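PDB 5B7W: cyclic di-GMP-binding protein XC_3703, which binds the bacterial second messenger cyclic di-GMP, regulates virulence and biofilm formation, and without the ligand promotes DNA binding by a transcriptional regulator. Local coordinates for residues 1-13 with 127-141. Residues are numbered along the deposited sequence; the frame is centred on the assembly and turned at random.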
loop_
_atom_site.group_PDB
_atom_site.type_symbol
_atom_site.label_atom_id
_atom_site.label_comp_id
_atom_site.label_asym_id
_atom_site.label_seq_id
_atom_site.Cartn_x
_atom_site.Cartn_y
_atom_site.Cartn_z
ATOM N N MET A 1 28.799 7.279 9.529
ATOM C CA MET A 1 27.418 7.508 9.933
ATOM C C MET A 1 26.499 6.435 9.354
ATOM O O MET A 1 26.303 6.371 8.140
ATOM C CB MET A 1 26.955 8.899 9.493
ATOM C CG MET A 1 27.803 10.040 10.041
ATOM S SD MET A 1 26.985 10.979 11.348
ATOM C CE MET A 1 25.879 12.009 10.387
ATOM N N PRO A 2 25.947 5.588 10.221
ATOM C CA PRO A 2 25.048 4.531 9.749
ATOM C C PRO A 2 23.779 5.107 9.140
ATOM O O PRO A 2 23.348 6.214 9.472
ATOM C CB PRO A 2 24.736 3.728 11.019
ATOM C CG PRO A 2 25.807 4.106 11.997
ATOM C CD PRO A 2 26.176 5.517 11.674
ATOM N N SER A 3 23.175 4.334 8.239
ATOM C CA SER A 3 21.989 4.798 7.538
ATOM C C SER A 3 21.099 3.617 7.179
ATOM O O SER A 3 21.532 2.461 7.170
ATOM C CB SER A 3 22.355 5.583 6.272
ATOM O OG SER A 3 22.934 4.735 5.298
ATOM N N PHE A 4 19.841 3.933 6.884
ATOM C CA PHE A 4 18.879 2.962 6.387
ATOM C C PHE A 4 17.927 3.687 5.447
ATOM O O PHE A 4 17.937 4.916 5.346
ATOM C CB PHE A 4 18.117 2.281 7.529
ATOM C CG PHE A 4 17.188 3.199 8.271
ATOM C CD1 PHE A 4 17.653 3.983 9.313
ATOM C CD2 PHE A 4 15.848 3.277 7.928
ATOM C CE1 PHE A 4 16.802 4.830 9.996
ATOM C CE2 PHE A 4 14.992 4.121 8.607
ATOM C CZ PHE A 4 15.470 4.900 9.641
ATOM N N ASP A 5 17.093 2.912 4.762
ATOM C CA ASP A 5 16.125 3.450 3.817
ATOM C C ASP A 5 14.713 3.244 4.342
ATOM O O ASP A 5 14.361 2.142 4.775
ATOM C CB ASP A 5 16.271 2.795 2.442
ATOM C CG ASP A 5 17.312 3.475 1.580
ATOM O OD1 ASP A 5 17.727 4.601 1.925
ATOM O OD2 ASP A 5 17.710 2.887 0.554
ATOM N N VAL A 6 13.915 4.304 4.308
ATOM C CA VAL A 6 12.477 4.206 4.527
ATOM C C VAL A 6 11.829 3.976 3.170
ATOM O O VAL A 6 11.934 4.818 2.272
ATOM C CB VAL A 6 11.922 5.468 5.201
ATOM C CG1 VAL A 6 10.441 5.294 5.512
ATOM C CG2 VAL A 6 12.706 5.785 6.463
ATOM N N ILE A 7 11.173 2.829 3.011
ATOM C CA ILE A 7 10.578 2.459 1.736
ATOM C C ILE A 7 9.094 2.196 1.937
ATOM O O ILE A 7 8.605 2.026 3.058
ATOM C CB ILE A 7 11.259 1.229 1.103
ATOM C CG1 ILE A 7 11.041 -0.011 1.975
ATOM C CG2 ILE A 7 12.742 1.486 0.892
ATOM C CD1 ILE A 7 11.663 -1.269 1.410
ATOM N N SER A 8 8.374 2.168 0.817
ATOM C CA SER A 8 6.957 1.804 0.784
ATOM C C SER A 8 6.776 0.946 -0.464
ATOM O O SER A 8 6.508 1.461 -1.554
ATOM C CB SER A 8 6.057 3.029 0.769
ATOM O OG SER A 8 4.701 2.650 0.926
ATOM N N GLU A 9 6.937 -0.363 -0.299
ATOM C CA GLU A 9 6.953 -1.287 -1.420
ATOM C C GLU A 9 6.013 -2.452 -1.158
ATOM O O GLU A 9 5.754 -2.822 -0.010
ATOM C CB GLU A 9 8.369 -1.811 -1.686
ATOM C CG GLU A 9 9.344 -0.738 -2.131
ATOM C CD GLU A 9 10.719 -1.293 -2.442
ATOM O OE1 GLU A 9 10.953 -2.491 -2.177
ATOM O OE2 GLU A 9 11.564 -0.531 -2.956
ATOM N N VAL A 10 5.507 -3.022 -2.247
ATOM C CA VAL A 10 4.649 -4.197 -2.213
ATOM C C VAL A 10 5.271 -5.250 -3.117
ATOM O O VAL A 10 5.635 -4.953 -4.260
ATOM C CB VAL A 10 3.213 -3.870 -2.669
ATOM C CG1 VAL A 10 2.350 -5.121 -2.652
ATOM C CG2 VAL A 10 2.610 -2.784 -1.790
ATOM N N ASP A 11 5.405 -6.471 -2.603
ATOM C CA ASP A 11 5.958 -7.559 -3.398
ATOM C C ASP A 11 5.078 -7.819 -4.614
ATOM O O ASP A 11 3.867 -8.026 -4.486
ATOM C CB ASP A 11 6.084 -8.822 -2.547
ATOM C CG ASP A 11 6.759 -9.960 -3.287
ATOM O OD1 ASP A 11 6.045 -10.770 -3.912
ATOM O OD2 ASP A 11 8.006 -10.043 -3.241
ATOM N N LYS A 12 5.692 -7.802 -5.801
ATOM C CA LYS A 12 4.914 -7.905 -7.032
ATOM C C LYS A 12 4.263 -9.275 -7.183
ATOM O O LYS A 12 3.176 -9.378 -7.764
ATOM C CB LYS A 12 5.792 -7.596 -8.246
ATOM C CG LYS A 12 6.864 -8.634 -8.538
ATOM C CD LYS A 12 7.255 -8.617 -10.007
ATOM C CE LYS A 12 6.089 -9.049 -10.884
ATOM N NZ LYS A 12 6.444 -9.067 -12.330
ATOM N N HIS A 13 4.898 -10.332 -6.673
ATOM C CA HIS A 13 4.304 -11.659 -6.791
ATOM C C HIS A 13 3.133 -11.824 -5.832
ATOM O O HIS A 13 2.065 -12.314 -6.219
ATOM C CB HIS A 13 5.347 -12.745 -6.539
ATOM C CG HIS A 13 4.751 -14.106 -6.366
ATOM N ND1 HIS A 13 4.119 -14.774 -7.393
ATOM C CD2 HIS A 13 4.661 -14.910 -5.281
ATOM C CE1 HIS A 13 3.677 -15.938 -6.950
ATOM N NE2 HIS A 13 3.993 -16.045 -5.673
ATOM N N LYS A 127 12.504 6.815 -2.205
ATOM C CA LYS A 127 12.861 6.342 -0.878
ATOM C C LYS A 127 13.415 7.495 -0.054
ATOM O O LYS A 127 13.828 8.528 -0.589
ATOM C CB LYS A 127 13.896 5.210 -0.943
ATOM C CG LYS A 127 13.476 4.018 -1.786
ATOM C CD LYS A 127 14.591 2.986 -1.858
ATOM C CE LYS A 127 14.143 1.732 -2.589
ATOM N NZ LYS A 127 15.163 0.650 -2.504
ATOM N N LEU A 128 13.422 7.307 1.263
ATOM C CA LEU A 128 13.965 8.282 2.202
ATOM C C LEU A 128 15.098 7.622 2.975
ATOM O O LEU A 128 14.863 6.688 3.750
ATOM C CB LEU A 128 12.883 8.796 3.151
ATOM C CG LEU A 128 13.326 9.891 4.125
ATOM C CD1 LEU A 128 13.608 11.191 3.386
ATOM C CD2 LEU A 128 12.294 10.101 5.225
ATOM N N ARG A 129 16.323 8.099 2.767
ATOM C CA ARG A 129 17.465 7.605 3.523
ATOM C C ARG A 129 17.651 8.450 4.776
ATOM O O ARG A 129 17.705 9.682 4.702
ATOM C CB ARG A 129 18.746 7.617 2.689
ATOM C CG ARG A 129 19.925 6.989 3.423
ATOM C CD ARG A 129 21.146 6.840 2.536
ATOM N NE ARG A 129 20.915 5.911 1.433
ATOM C CZ ARG A 129 20.831 4.589 1.561
ATOM N NH1 ARG A 129 20.620 3.837 0.490
ATOM N NH2 ARG A 129 20.958 4.016 2.752
ATOM N N VAL A 130 17.748 7.781 5.919
ATOM C CA VAL A 130 17.894 8.428 7.216
ATOM C C VAL A 130 19.288 8.125 7.744
ATOM O O VAL A 130 19.700 6.960 7.790
ATOM C CB VAL A 130 16.811 7.953 8.199
ATOM C CG1 VAL A 130 17.013 8.587 9.561
ATOM C CG2 VAL A 130 15.426 8.271 7.653
ATOM N N THR A 131 20.014 9.169 8.133
ATOM C CA THR A 131 21.364 9.036 8.662
ATOM C C THR A 131 21.428 9.616 10.067
ATOM O O THR A 131 20.821 10.653 10.352
ATOM C CB THR A 131 22.393 9.738 7.765
ATOM O OG1 THR A 131 22.236 11.159 7.870
ATOM C CG2 THR A 131 22.214 9.318 6.313
ATOM N N GLY A 132 22.166 8.933 10.943
ATOM C CA GLY A 132 22.385 9.403 12.297
ATOM C C GLY A 132 23.774 9.015 12.753
ATOM O O GLY A 132 24.438 8.178 12.139
ATOM N N LYS A 133 24.214 9.640 13.851
ATOM C CA LYS A 133 25.568 9.375 14.330
ATOM C C LYS A 133 25.687 7.992 14.961
ATOM O O LYS A 133 26.762 7.384 14.908
ATOM C CB LYS A 133 26.030 10.469 15.306
ATOM C CG LYS A 133 25.047 10.917 16.393
ATOM C CD LYS A 133 25.043 9.983 17.593
ATOM C CE LYS A 133 24.298 10.583 18.776
ATOM N NZ LYS A 133 23.874 9.526 19.736
ATOM N N LYS A 134 24.604 7.469 15.536
ATOM C CA LYS A 134 24.612 6.151 16.157
ATOM C C LYS A 134 23.363 5.372 15.765
ATOM O O LYS A 134 22.361 5.938 15.320
ATOM C CB LYS A 134 24.718 6.245 17.688
ATOM C CG LYS A 134 26.090 6.671 18.189
ATOM C CD LYS A 134 26.249 6.374 19.669
ATOM C CE LYS A 134 27.667 5.943 19.991
ATOM N NZ LYS A 134 27.753 4.478 20.237
ATOM N N ARG A 135 23.445 4.050 15.940
ATOM C CA ARG A 135 22.370 3.159 15.517
ATOM C C ARG A 135 21.091 3.387 16.312
ATOM O O ARG A 135 19.990 3.278 15.756
ATOM C CB ARG A 135 22.830 1.705 15.641
ATOM C CG ARG A 135 21.740 0.670 15.414
ATOM C CD ARG A 135 21.174 0.749 14.009
ATOM N NE ARG A 135 20.117 -0.235 13.797
ATOM C CZ ARG A 135 18.849 -0.059 14.153
ATOM N NH1 ARG A 135 18.472 1.067 14.739
ATOM N NH2 ARG A 135 17.955 -1.011 13.920
ATOM N N ASP A 136 21.215 3.710 17.603
ATOM C CA ASP A 136 20.033 3.874 18.448
ATOM C C ASP A 136 19.227 5.111 18.078
ATOM O O ASP A 136 18.036 5.192 18.400
ATOM C CB ASP A 136 20.438 3.945 19.918
ATOM C CG ASP A 136 20.943 2.625 20.445
ATOM O OD1 ASP A 136 21.268 2.555 21.650
ATOM O OD2 ASP A 136 21.016 1.658 19.658
ATOM N N ASP A 137 19.859 6.104 17.444
ATOM C CA ASP A 137 19.102 7.205 16.854
ATOM C C ASP A 137 18.280 6.734 15.666
ATOM O O ASP A 137 17.210 7.289 15.394
ATOM C CB ASP A 137 20.029 8.336 16.399
ATOM C CG ASP A 137 20.881 8.888 17.519
ATOM O OD1 ASP A 137 20.526 8.697 18.699
ATOM O OD2 ASP A 137 21.900 9.541 17.215
ATOM N N LEU A 138 18.773 5.729 14.939
ATOM C CA LEU A 138 18.034 5.214 13.793
ATOM C C LEU A 138 16.786 4.470 14.249
ATOM O O LEU A 138 15.693 4.685 13.714
ATOM C CB LEU A 138 18.936 4.310 12.951
ATOM C CG LEU A 138 20.211 4.946 12.386
ATOM C CD1 LEU A 138 21.036 3.914 11.633
ATOM C CD2 LEU A 138 19.877 6.130 11.489
ATOM N N GLN A 139 16.929 3.600 15.253
ATOM C CA GLN A 139 15.764 2.924 15.815
ATOM C C GLN A 139 14.789 3.927 16.413
ATOM O O GLN A 139 13.570 3.776 16.275
ATOM C CB GLN A 139 16.197 1.903 16.867
ATOM C CG GLN A 139 15.044 1.278 17.644
ATOM C CD GLN A 139 14.316 0.204 16.857
ATOM O OE1 GLN A 139 13.544 0.501 15.945
ATOM N NE2 GLN A 139 14.556 -1.054 17.209
ATOM N N ASP A 140 15.309 4.961 17.084
ATOM C CA ASP A 140 14.448 6.035 17.566
ATOM C C ASP A 140 13.656 6.653 16.423
ATOM O O ASP A 140 12.479 6.994 16.584
ATOM C CB ASP A 140 15.280 7.099 18.282
ATOM C CG ASP A 140 15.548 6.751 19.734
ATOM O OD1 ASP A 140 15.497 5.551 20.079
ATOM O OD2 ASP A 140 15.808 7.678 20.530
ATOM N N ALA A 141 14.283 6.798 15.254
ATOM C CA ALA A 141 13.542 7.234 14.076
ATOM C C ALA A 141 12.615 6.133 13.576
ATOM O O ALA A 141 11.460 6.401 13.226
ATOM C CB ALA A 141 14.510 7.668 12.976
HETATM O O HOH W 1 16.479 0.447 -0.183
HETATM O O HOH W 2 14.023 -1.798 -1.483
#
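Met1 and Pro2 open the contact beside Gly132 and Lys133: Met1 SD rests 3.7 Å from Lys133 CA, and Pro2 CB meets Leu138 CD1. Strand 3-7 and strand 127-132, antiparallel at 152°, are the two central strands of the four-stranded sheet of domain I, whose RRM-like fold packs two helices on one side. Lys133, Arg135 and Asp136 here, with Asp161 beside Pro2, probably bind cyclic di-GMP, as in relatives. Phe4 and Val130 form a hydrogen-bonded pair, Val130 N reaching Phe4 O at 2.9 Å. Phe4 is on the helix side of the sheet with Val130 and Val6; its CG sits between backbone N and carbonyl carbon (chi1 68°), a turn that lays the ring alongside Val130, with Phe4 CE1 3.6 Å from Val130 CB. Leu138 CD2 of helix 135-146 abuts the ring edge in its plane. Asp5 turns to the other face of the sheet, with Ser3 and Arg129. Asp5 OD1 sits 3.1 Å above the centre of the Arg129 guanidinium. Asp5 OD2 is 3.1 Å from Arg129 NH1; because it lies well out of the guanidinium plane, no N-H points at it and the salt bridge rests on charge. The carboxylate and guanidinium planes are 48° apart. Arg129 NH1 donates to Asn158, and NH2 gives a weak bond to Ser3 OG. Val6 pairs with Leu128 through two backbone bonds, Leu128 N reaching Val6 O at 3.1 Å, and packs CG2 against Val130 CG2. Ile7 CG2 lies along the extended Lys127 chain, 3.6 Å from Lys127 CD. Past the strand, the segment heads into domain II, and Glu9 OE2 makes a long salt bridge to Lys127 NZ. A water that donates to Asp5 OD2 accepts from Lys127 NZ, its oxygen 2.7 Å from that nitrogen.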